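Local coordinates for protein AAR187Cp (Eremothecium gossypii, PDB 3ZIL) that probably regulates the establishment of sister-chromatid cohesion by acting on cohesin, through the Wap1 domain that this fragment covers, at residues Trp71-Thr76 and Leu85-Ile90. Numbering follows the deposited sequence.
Sequences WCFQGT and LLQCFI
Q87 of helix 81-93 donates through NE2 to two main-chain carbonyls, C72 O at the end of helix 54-72 and G75 O in the loop that follows, where two successive helices of the all-helical Wap1 domain are joined. NE2 of Q87 lies 2.8 Å from C72 O, with an N-H...O angle of 162° and the donor tilted out of the carbonyl plane. The other hydrogen goes to G75 O, also 2.8 Å from Q87 NE2, with the donor in the plane of that carbonyl. Both acceptors lie close to the plane of the Q87 amide, and the two bonds hold the group against rotation. Each carbonyl also accepts a hydrogen bond from R39 NH2 of helix 36-52, so two side chains, one from each of two helices, satisfy the same pair of oxygens. The Q87 chain runs extended beyond CG (chi2 168°), which carries CD out toward the loop. An alanine here would probably leave C72 O and G75 O dependent on R39 and let the loop shift against helix 81-93. F73, the first residue beyond helical geometry, slides past Q87 in the opposite direction, ring and amide planes 10° apart; F73 CE1 lies 3.5 Å from Q87 CB. Beside this polar grip the contact is apolar: I90 CG2 meets C72 SG at 3.9 Å and F73 CE2 at 3.8 Å. At the edge of the ring, F73 CZ approaches the main-chain Q87 O to 3.3 Å, near the ring plane.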
ATOM      1  N   TRP A  71     -25.305   4.270 -18.730  1.00 22.00           N
ATOM      2  CA  TRP A  71     -26.454   4.509 -17.864  1.00 22.25           C
ATOM      3  C   TRP A  71     -26.057   4.469 -16.403  1.00 23.69           C
ATOM      4  O   TRP A  71     -26.331   5.451 -15.678  1.00 22.92           O
ATOM      5  CB  TRP A  71     -27.647   3.549 -18.167  1.00 23.39           C
ATOM      6  CG  TRP A  71     -28.846   3.895 -17.321  1.00 22.41           C
ATOM      7  CD1 TRP A  71     -29.835   4.815 -17.609  1.00 25.25           C
ATOM      8  CD2 TRP A  71     -29.157   3.402 -15.976  1.00 22.31           C
ATOM      9  NE1 TRP A  71     -30.778   4.873 -16.585  1.00 23.01           N
ATOM     10  CE2 TRP A  71     -30.429   4.033 -15.587  1.00 25.20           C
ATOM     11  CE3 TRP A  71     -28.579   2.436 -15.118  1.00 23.71           C
ATOM     12  CZ2 TRP A  71     -31.029   3.787 -14.360  1.00 26.52           C
ATOM     13  CZ3 TRP A  71     -29.194   2.195 -13.891  1.00 26.43           C
ATOM     14  CH2 TRP A  71     -30.392   2.855 -13.512  1.00 29.38           C
ATOM     15  N   CYS A  72     -25.351   3.414 -15.948  1.00 23.04           N
ATOM     16  CA  CYS A  72     -24.977   3.345 -14.536  1.00 22.28           C
ATOM     17  C   CYS A  72     -24.065   4.519 -14.144  1.00 22.86           C
ATOM     18  O   CYS A  72     -24.162   5.027 -13.039  1.00 20.88           O
ATOM     19  CB  CYS A  72     -24.278   2.018 -14.134  1.00 25.36           C
ATOM     20  SG  CYS A  72     -25.374   0.559 -14.366  1.00 28.43           S
ATOM     21  N   PHE A  73     -23.174   4.947 -15.021  1.00 22.70           N
ATOM     22  CA  PHE A  73     -22.097   5.881 -14.563  1.00 23.34           C
ATOM     23  C   PHE A  73     -22.303   7.244 -15.112  1.00 25.34           C
ATOM     24  O   PHE A  73     -21.402   8.039 -15.109  1.00 30.71           O
ATOM     25  CB  PHE A  73     -20.687   5.350 -14.853  1.00 22.11           C
ATOM     26  CG  PHE A  73     -20.403   4.070 -14.125  1.00 21.16           C
ATOM     27  CD1 PHE A  73     -20.148   4.086 -12.770  1.00 20.20           C
ATOM     28  CD2 PHE A  73     -20.490   2.824 -14.778  1.00 19.11           C
ATOM     29  CE1 PHE A  73     -19.899   2.878 -12.075  1.00 19.55           C
ATOM     30  CE2 PHE A  73     -20.256   1.634 -14.101  1.00 20.47           C
ATOM     31  CZ  PHE A  73     -19.991   1.663 -12.727  1.00 18.95           C
ATOM     32  N   GLN A  74     -23.524   7.525 -15.554  1.00 24.83           N
ATOM     33  CA  GLN A  74     -23.822   8.868 -16.155  1.00 30.99           C
ATOM     34  C   GLN A  74     -23.592  10.002 -15.111  1.00 30.51           C
ATOM     35  O   GLN A  74     -23.076  11.078 -15.428  1.00 33.53           O
ATOM     36  CB  GLN A  74     -25.270   8.924 -16.724  1.00 27.16           C
ATOM     37  CG  GLN A  74     -25.444  10.113 -17.660  1.00 34.49           C
ATOM     38  CD  GLN A  74     -26.885  10.340 -18.115  1.00 37.36           C
ATOM     39  OE1 GLN A  74     -27.804   9.612 -17.714  1.00 42.44           O
ATOM     40  NE2 GLN A  74     -27.080  11.336 -18.993  1.00 38.20           N
ATOM     41  N   GLY A  75     -24.016   9.747 -13.891  1.00 28.47           N
ATOM     42  CA  GLY A  75     -23.754  10.633 -12.769  1.00 30.57           C
ATOM     43  C   GLY A  75     -23.070   9.814 -11.679  1.00 29.42           C
ATOM     44  O   GLY A  75     -23.451   8.637 -11.401  1.00 28.12           O
ATOM     45  N   THR A  76     -22.047  10.396 -11.077  1.00 27.61           N
ATOM     46  CA  THR A  76     -21.365   9.754  -9.936  1.00 30.65           C
ATOM     47  C   THR A  76     -21.270  10.884  -8.910  1.00 32.82           C
ATOM     48  O   THR A  76     -21.080  12.050  -9.263  1.00 30.35           O
ATOM     49  CB  THR A  76     -19.976   9.264 -10.313  1.00 31.04           C
ATOM     50  OG1 THR A  76     -19.303  10.330 -10.955  1.00 37.73           O
ATOM     51  CG2 THR A  76     -19.991   8.129 -11.348  1.00 30.92           C
ATOM     52  N   LEU A  85     -22.347   2.615  -3.853  1.00 16.58           N
ATOM     53  CA  LEU A  85     -22.255   1.203  -3.599  1.00 17.10           C
ATOM     54  C   LEU A  85     -22.753   0.307  -4.742  1.00 17.34           C
ATOM     55  O   LEU A  85     -22.075  -0.650  -5.138  1.00 16.23           O
ATOM     56  CB  LEU A  85     -22.977   0.840  -2.326  1.00 17.01           C
ATOM     57  CG  LEU A  85     -22.610  -0.608  -1.884  1.00 20.08           C
ATOM     58  CD1 LEU A  85     -21.114  -0.774  -1.548  1.00 17.81           C
ATOM     59  CD2 LEU A  85     -23.487  -1.066  -0.703  1.00 22.98           C
ATOM     60  N   LEU A  86     -23.962   0.595  -5.244  1.00 17.41           N
ATOM     61  CA  LEU A  86     -24.495  -0.099  -6.382  1.00 17.44           C
ATOM     62  C   LEU A  86     -23.557   0.038  -7.582  1.00 16.78           C
ATOM     63  O   LEU A  86     -23.405  -0.901  -8.342  1.00 18.09           O
ATOM     64  CB  LEU A  86     -25.879   0.505  -6.738  1.00 18.96           C
ATOM     65  CG  LEU A  86     -26.924   0.500  -5.628  1.00 17.52           C
ATOM     66  CD1 LEU A  86     -28.287   1.157  -6.009  1.00 18.74           C
ATOM     67  CD2 LEU A  86     -27.098  -0.912  -5.082  1.00 18.20           C
ATOM     68  N   GLN A  87     -22.978   1.239  -7.783  1.00 16.07           N
ATOM     69  CA  GLN A  87     -22.148   1.477  -8.924  1.00 17.80           C
ATOM     70  C   GLN A  87     -20.867   0.691  -8.761  1.00 17.05           C
ATOM     71  O   GLN A  87     -20.351   0.241  -9.777  1.00 16.24           O
ATOM     72  CB  GLN A  87     -21.785   2.976  -9.116  1.00 18.38           C
ATOM     73  CG  GLN A  87     -23.018   3.774  -9.573  1.00 19.74           C
ATOM     74  CD  GLN A  87     -22.800   5.263  -9.505  1.00 21.30           C
ATOM     75  OE1 GLN A  87     -22.490   5.806  -8.447  1.00 21.58           O
ATOM     76  NE2 GLN A  87     -23.078   5.954 -10.618  1.00 18.92           N
ATOM     77  N   CYS A  88     -20.336   0.597  -7.544  1.00 15.93           N
ATOM     78  CA  CYS A  88     -19.110  -0.254  -7.348  1.00 17.22           C
ATOM     79  C   CYS A  88     -19.418  -1.771  -7.687  1.00 17.65           C
ATOM     80  O   CYS A  88     -18.600  -2.419  -8.303  1.00 18.66           O
ATOM     81  CB  CYS A  88     -18.629  -0.188  -5.920  1.00 16.34           C
ATOM     82  SG  CYS A  88     -17.964   1.381  -5.348  1.00 20.10           S
ATOM     83  N   PHE A  89     -20.566  -2.315  -7.263  1.00 19.05           N
ATOM     84  CA  PHE A  89     -21.002  -3.662  -7.688  1.00 20.94           C
ATOM     85  C   PHE A  89     -21.053  -3.855  -9.244  1.00 22.69           C
ATOM     86  O   PHE A  89     -20.461  -4.791  -9.760  1.00 22.01           O
ATOM     87  CB  PHE A  89     -22.330  -4.070  -6.995  1.00 22.96           C
ATOM     88  CG  PHE A  89     -22.941  -5.301  -7.575  1.00 27.65           C
ATOM     89  CD1 PHE A  89     -22.405  -6.570  -7.295  1.00 26.49           C
ATOM     90  CD2 PHE A  89     -23.986  -5.201  -8.488  1.00 29.76           C
ATOM     91  CE1 PHE A  89     -22.953  -7.713  -7.854  1.00 29.79           C
ATOM     92  CE2 PHE A  89     -24.514  -6.351  -9.074  1.00 33.76           C
ATOM     93  CZ  PHE A  89     -23.996  -7.607  -8.756  1.00 30.14           C
ATOM     94  N   ILE A  90     -21.681  -2.918  -9.983  1.00 20.68           N
ATOM     95  CA  ILE A  90     -21.707  -2.929 -11.409  1.00 20.33           C
ATOM     96  C   ILE A  90     -20.284  -3.005 -11.999  1.00 21.46           C
ATOM     97  O   ILE A  90     -20.008  -3.852 -12.897  1.00 20.32           O
ATOM     98  CB  ILE A  90     -22.479  -1.696 -11.954  1.00 21.38           C
ATOM     99  CG1 ILE A  90     -23.935  -1.812 -11.535  1.00 23.03           C
ATOM    100  CG2 ILE A  90     -22.234  -1.511 -13.466  1.00 22.82           C
ATOM    101  CD1 ILE A  90     -24.566  -3.101 -12.026  1.00 30.06           C
TER